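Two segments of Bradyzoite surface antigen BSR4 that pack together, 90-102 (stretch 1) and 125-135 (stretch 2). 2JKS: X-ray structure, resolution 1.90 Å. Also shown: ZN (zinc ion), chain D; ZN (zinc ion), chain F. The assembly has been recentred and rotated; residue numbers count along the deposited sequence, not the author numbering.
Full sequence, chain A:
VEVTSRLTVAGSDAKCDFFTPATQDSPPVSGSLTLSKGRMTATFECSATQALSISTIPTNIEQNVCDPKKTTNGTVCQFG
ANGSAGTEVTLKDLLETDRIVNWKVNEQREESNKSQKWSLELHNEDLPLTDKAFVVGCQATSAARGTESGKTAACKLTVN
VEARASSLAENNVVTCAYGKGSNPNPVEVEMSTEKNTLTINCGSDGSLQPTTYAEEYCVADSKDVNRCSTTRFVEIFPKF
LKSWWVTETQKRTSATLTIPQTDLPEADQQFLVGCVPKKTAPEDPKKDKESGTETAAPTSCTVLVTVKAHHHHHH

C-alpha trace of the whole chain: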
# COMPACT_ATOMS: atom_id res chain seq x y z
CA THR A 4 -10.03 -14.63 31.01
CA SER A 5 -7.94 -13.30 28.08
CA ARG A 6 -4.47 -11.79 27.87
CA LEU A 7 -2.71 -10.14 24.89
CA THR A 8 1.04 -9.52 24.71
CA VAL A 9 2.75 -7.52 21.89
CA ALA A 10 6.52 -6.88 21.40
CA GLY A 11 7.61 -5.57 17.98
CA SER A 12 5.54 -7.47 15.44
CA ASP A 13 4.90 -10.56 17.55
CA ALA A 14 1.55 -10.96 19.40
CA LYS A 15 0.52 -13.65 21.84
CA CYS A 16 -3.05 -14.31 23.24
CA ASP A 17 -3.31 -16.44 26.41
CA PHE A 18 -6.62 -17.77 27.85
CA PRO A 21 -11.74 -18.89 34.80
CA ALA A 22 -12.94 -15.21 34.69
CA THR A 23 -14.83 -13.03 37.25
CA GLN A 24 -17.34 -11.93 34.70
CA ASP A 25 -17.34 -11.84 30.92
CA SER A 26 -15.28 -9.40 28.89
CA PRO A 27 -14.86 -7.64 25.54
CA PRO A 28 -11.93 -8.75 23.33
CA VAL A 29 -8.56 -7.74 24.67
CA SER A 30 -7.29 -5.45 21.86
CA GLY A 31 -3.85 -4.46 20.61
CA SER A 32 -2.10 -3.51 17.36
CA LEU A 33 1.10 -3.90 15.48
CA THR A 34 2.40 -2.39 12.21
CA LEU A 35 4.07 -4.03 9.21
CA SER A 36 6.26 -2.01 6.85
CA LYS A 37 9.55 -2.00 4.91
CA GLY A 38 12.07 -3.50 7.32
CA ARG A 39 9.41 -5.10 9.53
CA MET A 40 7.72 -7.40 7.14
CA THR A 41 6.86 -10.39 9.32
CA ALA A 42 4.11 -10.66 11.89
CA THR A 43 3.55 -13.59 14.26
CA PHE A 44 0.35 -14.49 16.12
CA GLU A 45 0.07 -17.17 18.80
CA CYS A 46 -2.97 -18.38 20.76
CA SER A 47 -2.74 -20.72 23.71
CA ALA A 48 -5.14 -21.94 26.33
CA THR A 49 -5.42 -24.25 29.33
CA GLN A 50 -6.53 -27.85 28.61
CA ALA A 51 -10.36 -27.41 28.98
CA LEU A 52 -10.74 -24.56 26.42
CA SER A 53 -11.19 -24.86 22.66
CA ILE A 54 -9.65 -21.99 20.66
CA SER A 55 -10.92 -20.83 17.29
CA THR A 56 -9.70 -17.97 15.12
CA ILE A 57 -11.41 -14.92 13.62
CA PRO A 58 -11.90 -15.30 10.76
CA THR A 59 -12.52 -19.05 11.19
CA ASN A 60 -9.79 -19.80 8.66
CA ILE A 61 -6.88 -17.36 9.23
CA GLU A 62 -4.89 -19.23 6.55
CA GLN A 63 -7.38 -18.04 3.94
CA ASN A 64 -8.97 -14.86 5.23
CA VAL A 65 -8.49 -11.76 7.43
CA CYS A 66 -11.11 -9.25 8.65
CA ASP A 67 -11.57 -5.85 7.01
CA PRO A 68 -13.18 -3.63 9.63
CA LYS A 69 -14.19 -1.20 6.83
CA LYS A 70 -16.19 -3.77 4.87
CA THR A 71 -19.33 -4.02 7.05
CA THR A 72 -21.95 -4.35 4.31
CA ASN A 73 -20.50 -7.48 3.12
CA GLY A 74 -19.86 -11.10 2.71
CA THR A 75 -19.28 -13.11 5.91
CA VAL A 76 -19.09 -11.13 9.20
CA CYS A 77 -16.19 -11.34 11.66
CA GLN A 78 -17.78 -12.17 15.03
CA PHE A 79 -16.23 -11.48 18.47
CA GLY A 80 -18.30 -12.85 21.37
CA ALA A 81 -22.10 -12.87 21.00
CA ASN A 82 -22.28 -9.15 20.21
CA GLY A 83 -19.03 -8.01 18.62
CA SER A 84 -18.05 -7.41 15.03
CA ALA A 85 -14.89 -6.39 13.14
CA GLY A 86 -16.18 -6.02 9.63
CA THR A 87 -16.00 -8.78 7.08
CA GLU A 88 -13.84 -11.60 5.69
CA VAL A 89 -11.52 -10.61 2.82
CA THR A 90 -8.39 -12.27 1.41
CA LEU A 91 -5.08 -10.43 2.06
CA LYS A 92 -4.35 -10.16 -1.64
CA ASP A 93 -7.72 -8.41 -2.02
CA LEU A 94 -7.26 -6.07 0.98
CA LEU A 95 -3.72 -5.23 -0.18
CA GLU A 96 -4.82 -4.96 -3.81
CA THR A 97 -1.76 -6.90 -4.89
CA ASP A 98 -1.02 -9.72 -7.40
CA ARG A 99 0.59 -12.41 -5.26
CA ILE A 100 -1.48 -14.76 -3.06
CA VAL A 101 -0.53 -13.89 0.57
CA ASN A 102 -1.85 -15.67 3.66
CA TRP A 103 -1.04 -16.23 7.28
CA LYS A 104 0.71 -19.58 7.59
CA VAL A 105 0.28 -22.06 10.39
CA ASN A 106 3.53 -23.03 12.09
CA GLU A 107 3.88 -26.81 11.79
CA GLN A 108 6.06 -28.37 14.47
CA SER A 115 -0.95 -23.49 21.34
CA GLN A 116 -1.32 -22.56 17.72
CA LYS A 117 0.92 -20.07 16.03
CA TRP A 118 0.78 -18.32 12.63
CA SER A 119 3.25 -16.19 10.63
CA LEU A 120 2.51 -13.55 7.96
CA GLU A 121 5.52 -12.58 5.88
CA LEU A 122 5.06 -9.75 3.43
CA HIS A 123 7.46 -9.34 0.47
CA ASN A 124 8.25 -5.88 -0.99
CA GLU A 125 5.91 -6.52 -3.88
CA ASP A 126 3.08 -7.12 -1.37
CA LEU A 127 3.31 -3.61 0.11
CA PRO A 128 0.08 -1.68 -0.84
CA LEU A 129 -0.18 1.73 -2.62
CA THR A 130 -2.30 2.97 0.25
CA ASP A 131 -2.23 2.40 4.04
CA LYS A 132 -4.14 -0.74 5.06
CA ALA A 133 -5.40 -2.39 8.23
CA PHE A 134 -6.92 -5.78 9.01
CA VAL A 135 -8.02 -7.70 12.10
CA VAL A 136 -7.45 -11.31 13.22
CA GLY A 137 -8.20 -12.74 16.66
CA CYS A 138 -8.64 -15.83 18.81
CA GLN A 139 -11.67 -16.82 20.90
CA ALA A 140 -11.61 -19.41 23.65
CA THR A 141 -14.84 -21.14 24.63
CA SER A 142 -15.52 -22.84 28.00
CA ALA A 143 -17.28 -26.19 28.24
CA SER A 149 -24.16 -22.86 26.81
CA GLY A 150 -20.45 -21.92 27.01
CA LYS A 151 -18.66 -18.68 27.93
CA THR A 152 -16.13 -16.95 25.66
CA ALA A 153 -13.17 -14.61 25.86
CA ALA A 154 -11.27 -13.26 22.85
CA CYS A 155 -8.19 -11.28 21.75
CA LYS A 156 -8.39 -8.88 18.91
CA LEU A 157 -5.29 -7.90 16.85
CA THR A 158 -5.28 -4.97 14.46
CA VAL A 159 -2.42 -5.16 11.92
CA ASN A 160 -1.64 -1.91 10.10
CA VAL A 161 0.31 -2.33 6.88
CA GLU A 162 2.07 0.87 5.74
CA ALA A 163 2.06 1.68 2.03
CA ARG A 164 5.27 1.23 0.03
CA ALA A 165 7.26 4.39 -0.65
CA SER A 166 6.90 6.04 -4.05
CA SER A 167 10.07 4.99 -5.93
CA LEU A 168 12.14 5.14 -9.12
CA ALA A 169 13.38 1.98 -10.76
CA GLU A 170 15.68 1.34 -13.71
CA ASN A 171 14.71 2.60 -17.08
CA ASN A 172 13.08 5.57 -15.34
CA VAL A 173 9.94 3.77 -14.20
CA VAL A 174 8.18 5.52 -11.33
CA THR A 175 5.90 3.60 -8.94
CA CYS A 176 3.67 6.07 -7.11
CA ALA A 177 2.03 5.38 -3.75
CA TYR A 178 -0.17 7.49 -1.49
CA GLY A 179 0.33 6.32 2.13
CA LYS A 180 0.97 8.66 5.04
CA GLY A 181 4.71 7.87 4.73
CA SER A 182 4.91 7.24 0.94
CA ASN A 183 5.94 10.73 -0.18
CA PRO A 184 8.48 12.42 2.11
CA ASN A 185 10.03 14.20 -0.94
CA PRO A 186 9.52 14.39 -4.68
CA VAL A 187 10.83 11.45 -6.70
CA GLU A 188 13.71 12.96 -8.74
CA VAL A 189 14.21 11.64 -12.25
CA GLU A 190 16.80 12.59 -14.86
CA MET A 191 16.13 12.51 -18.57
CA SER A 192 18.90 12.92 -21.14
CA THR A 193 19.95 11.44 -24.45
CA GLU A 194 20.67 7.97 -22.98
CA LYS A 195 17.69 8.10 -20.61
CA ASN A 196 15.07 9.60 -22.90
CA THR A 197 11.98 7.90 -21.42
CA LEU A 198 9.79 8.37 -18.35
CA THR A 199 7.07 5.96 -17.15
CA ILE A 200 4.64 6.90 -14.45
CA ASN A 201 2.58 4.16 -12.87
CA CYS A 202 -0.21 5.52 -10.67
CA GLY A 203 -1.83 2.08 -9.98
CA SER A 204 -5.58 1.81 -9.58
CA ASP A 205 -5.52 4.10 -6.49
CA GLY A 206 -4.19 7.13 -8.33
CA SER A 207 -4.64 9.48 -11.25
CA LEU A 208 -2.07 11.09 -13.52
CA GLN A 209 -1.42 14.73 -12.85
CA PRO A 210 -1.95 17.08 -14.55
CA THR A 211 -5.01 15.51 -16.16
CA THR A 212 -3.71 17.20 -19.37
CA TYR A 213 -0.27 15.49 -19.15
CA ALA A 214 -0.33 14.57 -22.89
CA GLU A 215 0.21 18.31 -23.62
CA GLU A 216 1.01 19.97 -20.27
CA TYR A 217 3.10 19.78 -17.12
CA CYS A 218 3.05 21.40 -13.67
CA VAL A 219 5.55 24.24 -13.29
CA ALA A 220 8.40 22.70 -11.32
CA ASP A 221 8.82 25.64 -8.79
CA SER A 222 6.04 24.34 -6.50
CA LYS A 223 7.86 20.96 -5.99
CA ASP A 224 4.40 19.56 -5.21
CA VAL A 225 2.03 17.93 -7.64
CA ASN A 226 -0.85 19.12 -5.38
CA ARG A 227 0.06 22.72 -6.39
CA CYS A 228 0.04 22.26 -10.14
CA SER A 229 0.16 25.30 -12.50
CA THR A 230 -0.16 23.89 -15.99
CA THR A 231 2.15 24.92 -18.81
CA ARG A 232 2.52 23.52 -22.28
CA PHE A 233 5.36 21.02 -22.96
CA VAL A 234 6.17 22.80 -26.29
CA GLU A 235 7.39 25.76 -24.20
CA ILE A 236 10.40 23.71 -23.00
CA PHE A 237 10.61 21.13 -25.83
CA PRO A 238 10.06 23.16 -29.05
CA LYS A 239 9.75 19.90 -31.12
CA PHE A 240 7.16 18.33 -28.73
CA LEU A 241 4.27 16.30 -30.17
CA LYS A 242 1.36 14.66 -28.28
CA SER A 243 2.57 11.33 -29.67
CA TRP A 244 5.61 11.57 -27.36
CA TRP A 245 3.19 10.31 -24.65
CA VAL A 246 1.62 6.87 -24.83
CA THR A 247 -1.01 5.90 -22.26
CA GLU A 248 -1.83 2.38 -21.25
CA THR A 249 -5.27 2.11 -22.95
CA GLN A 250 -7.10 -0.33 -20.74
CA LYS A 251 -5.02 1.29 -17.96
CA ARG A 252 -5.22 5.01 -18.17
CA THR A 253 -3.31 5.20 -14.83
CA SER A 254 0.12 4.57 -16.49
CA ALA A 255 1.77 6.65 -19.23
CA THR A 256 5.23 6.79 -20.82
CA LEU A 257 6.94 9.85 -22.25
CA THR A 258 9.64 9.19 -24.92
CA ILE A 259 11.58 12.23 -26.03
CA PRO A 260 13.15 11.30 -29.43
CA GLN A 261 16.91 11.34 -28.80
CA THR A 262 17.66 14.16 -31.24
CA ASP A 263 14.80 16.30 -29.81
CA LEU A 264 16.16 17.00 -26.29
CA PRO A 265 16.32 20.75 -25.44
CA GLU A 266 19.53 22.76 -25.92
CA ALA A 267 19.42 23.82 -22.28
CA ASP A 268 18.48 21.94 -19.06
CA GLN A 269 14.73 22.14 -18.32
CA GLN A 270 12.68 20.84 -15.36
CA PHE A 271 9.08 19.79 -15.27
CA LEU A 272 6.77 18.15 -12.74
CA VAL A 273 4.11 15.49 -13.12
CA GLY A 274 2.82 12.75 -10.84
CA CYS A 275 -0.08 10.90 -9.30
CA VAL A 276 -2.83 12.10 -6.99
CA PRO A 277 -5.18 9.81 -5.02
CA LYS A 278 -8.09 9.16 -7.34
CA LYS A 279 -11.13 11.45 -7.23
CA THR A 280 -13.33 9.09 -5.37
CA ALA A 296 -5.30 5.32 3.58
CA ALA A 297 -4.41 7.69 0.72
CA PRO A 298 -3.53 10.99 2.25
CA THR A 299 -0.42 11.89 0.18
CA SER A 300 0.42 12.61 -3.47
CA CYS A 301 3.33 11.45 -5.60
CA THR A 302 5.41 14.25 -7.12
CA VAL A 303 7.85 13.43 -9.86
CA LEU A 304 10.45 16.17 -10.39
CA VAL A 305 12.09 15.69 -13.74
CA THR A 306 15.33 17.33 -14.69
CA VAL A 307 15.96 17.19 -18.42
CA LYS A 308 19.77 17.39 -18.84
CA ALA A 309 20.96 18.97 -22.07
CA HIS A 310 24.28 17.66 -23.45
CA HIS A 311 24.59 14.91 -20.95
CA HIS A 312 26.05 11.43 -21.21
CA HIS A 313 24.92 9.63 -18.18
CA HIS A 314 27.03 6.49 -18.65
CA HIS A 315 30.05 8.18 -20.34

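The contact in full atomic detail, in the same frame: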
# COMPACT_ATOMS: atom_id res chain seq x y z
N THR A 90 -9.70 -11.65 1.49
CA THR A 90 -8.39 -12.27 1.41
C THR A 90 -7.35 -11.14 1.55
O THR A 90 -7.70 -9.94 1.40
CB THR A 90 -8.22 -13.09 0.12
OG1 THR A 90 -8.19 -12.20 -1.01
CG2 THR A 90 -9.40 -14.09 -0.02
N LEU A 91 -6.11 -11.48 1.91
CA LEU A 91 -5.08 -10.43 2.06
C LEU A 91 -4.76 -9.81 0.71
O LEU A 91 -4.63 -8.60 0.60
CB LEU A 91 -3.78 -10.97 2.66
CG LEU A 91 -3.59 -10.77 4.15
CD1 LEU A 91 -2.23 -11.36 4.48
CD2 LEU A 91 -3.70 -9.29 4.58
N LYS A 92 -4.65 -10.65 -0.31
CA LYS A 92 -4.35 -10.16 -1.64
C LYS A 92 -5.39 -9.15 -2.11
O LYS A 92 -5.06 -8.18 -2.76
CB LYS A 92 -4.14 -11.30 -2.64
CG LYS A 92 -5.36 -11.71 -3.38
CD LYS A 92 -5.08 -12.79 -4.44
CE LYS A 92 -4.31 -12.27 -5.65
NZ LYS A 92 -4.96 -11.17 -6.41
N ASP A 93 -6.65 -9.36 -1.71
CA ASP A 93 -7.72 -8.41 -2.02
C ASP A 93 -7.66 -7.14 -1.19
O ASP A 93 -7.85 -6.06 -1.73
CB ASP A 93 -9.09 -9.06 -1.87
CG ASP A 93 -9.48 -9.92 -3.06
OD1 ASP A 93 -8.79 -9.87 -4.11
OD2 ASP A 93 -10.48 -10.66 -2.94
N LEU A 94 -7.42 -7.25 0.12
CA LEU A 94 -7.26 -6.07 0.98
C LEU A 94 -6.06 -5.24 0.52
O LEU A 94 -6.14 -4.02 0.43
CB LEU A 94 -7.09 -6.46 2.45
CG LEU A 94 -6.91 -5.30 3.47
CD1 LEU A 94 -8.09 -4.35 3.51
CD2 LEU A 94 -6.71 -5.83 4.81
N LEU A 95 -4.97 -5.92 0.17
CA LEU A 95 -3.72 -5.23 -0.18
C LEU A 95 -3.71 -4.74 -1.62
O LEU A 95 -2.85 -3.92 -2.02
CB LEU A 95 -2.51 -6.14 0.08
CG LEU A 95 -2.31 -6.45 1.58
CD1 LEU A 95 -1.13 -7.35 1.79
CD2 LEU A 95 -2.19 -5.18 2.49
N GLU A 96 -4.67 -5.26 -2.38
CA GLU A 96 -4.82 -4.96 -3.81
C GLU A 96 -3.57 -5.30 -4.59
O GLU A 96 -3.14 -4.53 -5.42
CB GLU A 96 -5.19 -3.51 -4.05
CG GLU A 96 -6.58 -3.19 -3.68
CD GLU A 96 -6.87 -1.74 -3.85
OE1 GLU A 96 -7.27 -1.11 -2.86
OE2 GLU A 96 -6.68 -1.19 -4.95
N THR A 97 -3.02 -6.48 -4.31
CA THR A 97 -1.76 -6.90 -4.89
C THR A 97 -1.93 -8.20 -5.66
O THR A 97 -3.01 -8.80 -5.61
CB THR A 97 -0.60 -6.93 -3.80
OG1 THR A 97 -1.02 -7.68 -2.64
CG2 THR A 97 -0.18 -5.49 -3.37
N ASP A 98 -0.90 -8.62 -6.40
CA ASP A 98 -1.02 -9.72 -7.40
C ASP A 98 -0.72 -11.10 -6.85
O ASP A 98 -1.19 -12.09 -7.39
CB ASP A 98 -0.04 -9.50 -8.57
CG ASP A 98 -0.28 -8.20 -9.33
OD1 ASP A 98 -1.45 -7.76 -9.43
OD2 ASP A 98 0.72 -7.65 -9.83
N ARG A 99 0.11 -11.15 -5.81
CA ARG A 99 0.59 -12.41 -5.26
C ARG A 99 -0.40 -12.88 -4.17
O ARG A 99 -0.90 -12.07 -3.40
CB ARG A 99 2.00 -12.20 -4.67
CG ARG A 99 2.78 -13.50 -4.49
CD ARG A 99 4.15 -13.31 -3.79
NE ARG A 99 4.06 -13.70 -2.37
CZ ARG A 99 4.36 -12.89 -1.38
NH1 ARG A 99 4.89 -11.70 -1.68
NH2 ARG A 99 4.22 -13.27 -0.11
N ILE A 100 -0.69 -14.17 -4.15
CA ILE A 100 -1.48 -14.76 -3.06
C ILE A 100 -0.67 -14.63 -1.76
O ILE A 100 0.48 -15.05 -1.72
CB ILE A 100 -1.76 -16.28 -3.35
CG1 ILE A 100 -2.59 -16.47 -4.66
CG2 ILE A 100 -2.31 -16.99 -2.11
CD1 ILE A 100 -4.12 -16.40 -4.56
N VAL A 101 -1.24 -14.02 -0.72
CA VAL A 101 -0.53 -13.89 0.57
C VAL A 101 -1.45 -14.32 1.69
O VAL A 101 -2.60 -13.89 1.73
CB VAL A 101 -0.03 -12.41 0.91
CG1 VAL A 101 1.36 -12.47 1.54
CG2 VAL A 101 -0.08 -11.48 -0.29
N ASN A 102 -0.97 -15.19 2.58
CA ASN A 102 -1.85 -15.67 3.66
C ASN A 102 -1.00 -15.84 4.87
O ASN A 102 0.24 -16.07 4.77
CB ASN A 102 -2.45 -17.06 3.37
CG ASN A 102 -3.17 -17.18 2.07
OD1 ASN A 102 -2.70 -17.86 1.14
ND2 ASN A 102 -4.35 -16.58 1.99
N GLU A 125 6.95 -6.60 -2.86
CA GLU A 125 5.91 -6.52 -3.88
C GLU A 125 4.50 -6.60 -3.30
O GLU A 125 3.52 -6.25 -3.98
CB GLU A 125 6.14 -7.56 -5.00
CG GLU A 125 5.78 -9.04 -4.73
CD GLU A 125 6.93 -9.88 -4.12
OE1 GLU A 125 7.97 -9.28 -3.71
OE2 GLU A 125 6.82 -11.14 -4.06
N ASP A 126 4.40 -7.02 -2.01
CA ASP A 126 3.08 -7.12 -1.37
C ASP A 126 2.66 -5.81 -0.74
O ASP A 126 1.50 -5.65 -0.34
CB ASP A 126 3.04 -8.20 -0.27
CG ASP A 126 3.33 -9.60 -0.79
OD1 ASP A 126 2.95 -9.96 -1.91
OD2 ASP A 126 3.91 -10.37 -0.01
N LEU A 127 3.61 -4.89 -0.60
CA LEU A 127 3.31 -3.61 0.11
C LEU A 127 2.32 -2.80 -0.72
O LEU A 127 2.55 -2.65 -1.91
CB LEU A 127 4.59 -2.83 0.37
CG LEU A 127 5.53 -3.44 1.40
CD1 LEU A 127 6.77 -2.55 1.49
CD2 LEU A 127 4.77 -3.56 2.73
N PRO A 128 1.19 -2.33 -0.11
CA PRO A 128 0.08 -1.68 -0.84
C PRO A 128 0.45 -0.25 -1.30
O PRO A 128 1.46 0.30 -0.87
CB PRO A 128 -1.07 -1.67 0.19
CG PRO A 128 -0.37 -1.63 1.51
CD PRO A 128 0.88 -2.48 1.33
N LEU A 129 -0.32 0.31 -2.22
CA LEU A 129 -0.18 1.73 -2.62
C LEU A 129 -0.80 2.71 -1.64
O LEU A 129 -0.54 3.92 -1.70
CB LEU A 129 -0.82 1.94 -3.99
CG LEU A 129 -0.26 1.05 -5.09
CD1 LEU A 129 -0.96 1.32 -6.43
CD2 LEU A 129 1.25 1.17 -5.20
N THR A 130 -1.65 2.18 -0.76
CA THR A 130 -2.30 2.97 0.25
C THR A 130 -2.20 2.23 1.59
O THR A 130 -2.03 1.01 1.60
CB THR A 130 -3.81 3.23 -0.11
OG1 THR A 130 -4.48 1.99 -0.24
CG2 THR A 130 -3.93 3.98 -1.47
N ASP A 131 -2.31 2.98 2.69
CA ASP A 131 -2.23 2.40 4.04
C ASP A 131 -3.40 1.46 4.29
O ASP A 131 -4.52 1.81 3.98
CB ASP A 131 -2.17 3.49 5.11
CG ASP A 131 -0.91 4.35 5.00
OD1 ASP A 131 0.15 3.85 4.56
OD2 ASP A 131 -0.96 5.53 5.36
N LYS A 132 -3.11 0.25 4.79
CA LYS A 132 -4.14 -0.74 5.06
C LYS A 132 -4.13 -1.20 6.52
O LYS A 132 -3.11 -1.15 7.21
CB LYS A 132 -3.99 -1.97 4.15
CG LYS A 132 -3.92 -1.69 2.64
CD LYS A 132 -5.28 -1.25 2.09
CE LYS A 132 -5.13 -0.91 0.60
NZ LYS A 132 -6.46 -0.47 0.07
N ALA A 133 -5.27 -1.73 6.94
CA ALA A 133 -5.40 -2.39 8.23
C ALA A 133 -6.31 -3.61 8.11
O ALA A 133 -7.31 -3.61 7.36
CB ALA A 133 -5.96 -1.41 9.27
N PHE A 134 -6.01 -4.64 8.88
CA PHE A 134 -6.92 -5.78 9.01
C PHE A 134 -6.92 -6.22 10.45
O PHE A 134 -6.15 -5.69 11.27
CB PHE A 134 -6.53 -6.93 8.04
CG PHE A 134 -5.20 -7.61 8.36
CD1 PHE A 134 -5.13 -8.60 9.36
CD2 PHE A 134 -4.04 -7.27 7.66
CE1 PHE A 134 -3.96 -9.23 9.66
CE2 PHE A 134 -2.81 -7.94 7.94
CZ PHE A 134 -2.80 -8.92 8.94
N VAL A 135 -7.80 -7.18 10.74
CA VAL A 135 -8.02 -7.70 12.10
C VAL A 135 -8.04 -9.25 12.00
O VAL A 135 -8.59 -9.86 11.05
CB VAL A 135 -9.37 -7.13 12.75
CG1 VAL A 135 -9.87 -8.00 13.90
CG2 VAL A 135 -9.20 -5.70 13.27
ZN ZN D . 8.29 -12.36 -3.25
ZN ZN F . -7.60 0.89 -3.65
O HOH W 1 -2.42 -1.51 -3.11
O HOH W 2 1.48 -6.75 -6.36
O HOH W 3 -9.98 0.90 -4.16

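Stretch 1 opens with a short helix, 91-95, and then runs on as loop; stretch 2 leaves a 3-10 segment at Glu125 and Asp126, crosses a loop and enters a strand at Lys132. The helix and the strand run in roughly opposed directions, at 148° between their N-to-C axes, with a closest approach of 9.5 Å. That spacing leaves room for a layer of side chains between them. The backbones come nearer at the end of the sequence 91-97, where the CA atoms of Leu95 and Pro128 lie 5.2 Å apart and those of Thr97 and Asp126 6.0 Å. Together the two stretches bury 638 Å².

The helix is held at its start by Thr90, whose OG1 (chi1 p) caps it by accepting a weak bond from Asp93 N at 3.3 Å. Backbone bonds from Leu94 N to Thr90 O (3.0 Å) and from Leu95 N to Leu91 O (2.7 Å) follow. Glu96 then leaves helical geometry with positive phi (57/46), and Thr97 N bonds to Lys92 O at 3.1 Å.

Three leucines supply the apolar layer. Leu94 points toward the strand, and its CD2 reaches Phe134 CB at 3.4 Å, while Leu91 CD2 lies 3.7 Å from Phe134 CD2. Both methyls approach the Phe134 ring obliquely. Phe134, with chi1 p, points toward the helix, so its bulk helps fill the gap between the two axes. Leu95 starts sideways, but its end comes nearer: CD2 is 4.1 Å from Pro128 CG and 3.9 Å from Lys132 CG, so the lysine's aliphatic portion joins the packing. Thr97 also turns a methyl inward, its CG2 resting 3.5 Å from Asp126 O.

Lys132 combines apolar and charged contacts. Its CE passes 3.3 Å from Leu94 O, and its extended outer chain (chi3 and chi4 both t) carries NZ to Glu96 OE1, a 3.1 Å hydrogen bond within a salt bridge. The same OE1 binds a zinc ion at 2.2 Å, so one carboxylate oxygen serves both the metal and the lysine.

A second charged cluster gathers around Arg99, which points toward stretch 2. Arg99 NH1 is modelled 3.1 Å from Glu125 OE2 and 2.3 Å from Asp126 OD2, both hydrogen bonds within salt bridges. The latter is very short, and NH1 also clashes with Asp126 CG, so the exact distances deserve caution although the pairing of charges makes chemical sense. Asp126 OD1 lies over one face of the guanidinium. Asp126 is buried, with 104 Å² covered by stretch 1, and the arginine offers its carboxylate a compensating charge; Val101 CG1 packs 3.6 Å from Asp126 OD2. Glu125 OE2 also binds the other zinc ion at 2.1 Å.

Two waters complete the junction. Water 1 donates to Leu95 O (2.7 Å) and accepts from Leu129 N (2.9 Å); water 2 accepts from Asp98 N (3.0 Å) and donates to Glu125 O (3.2 Å). Each bridges backbone groups of the two stretches.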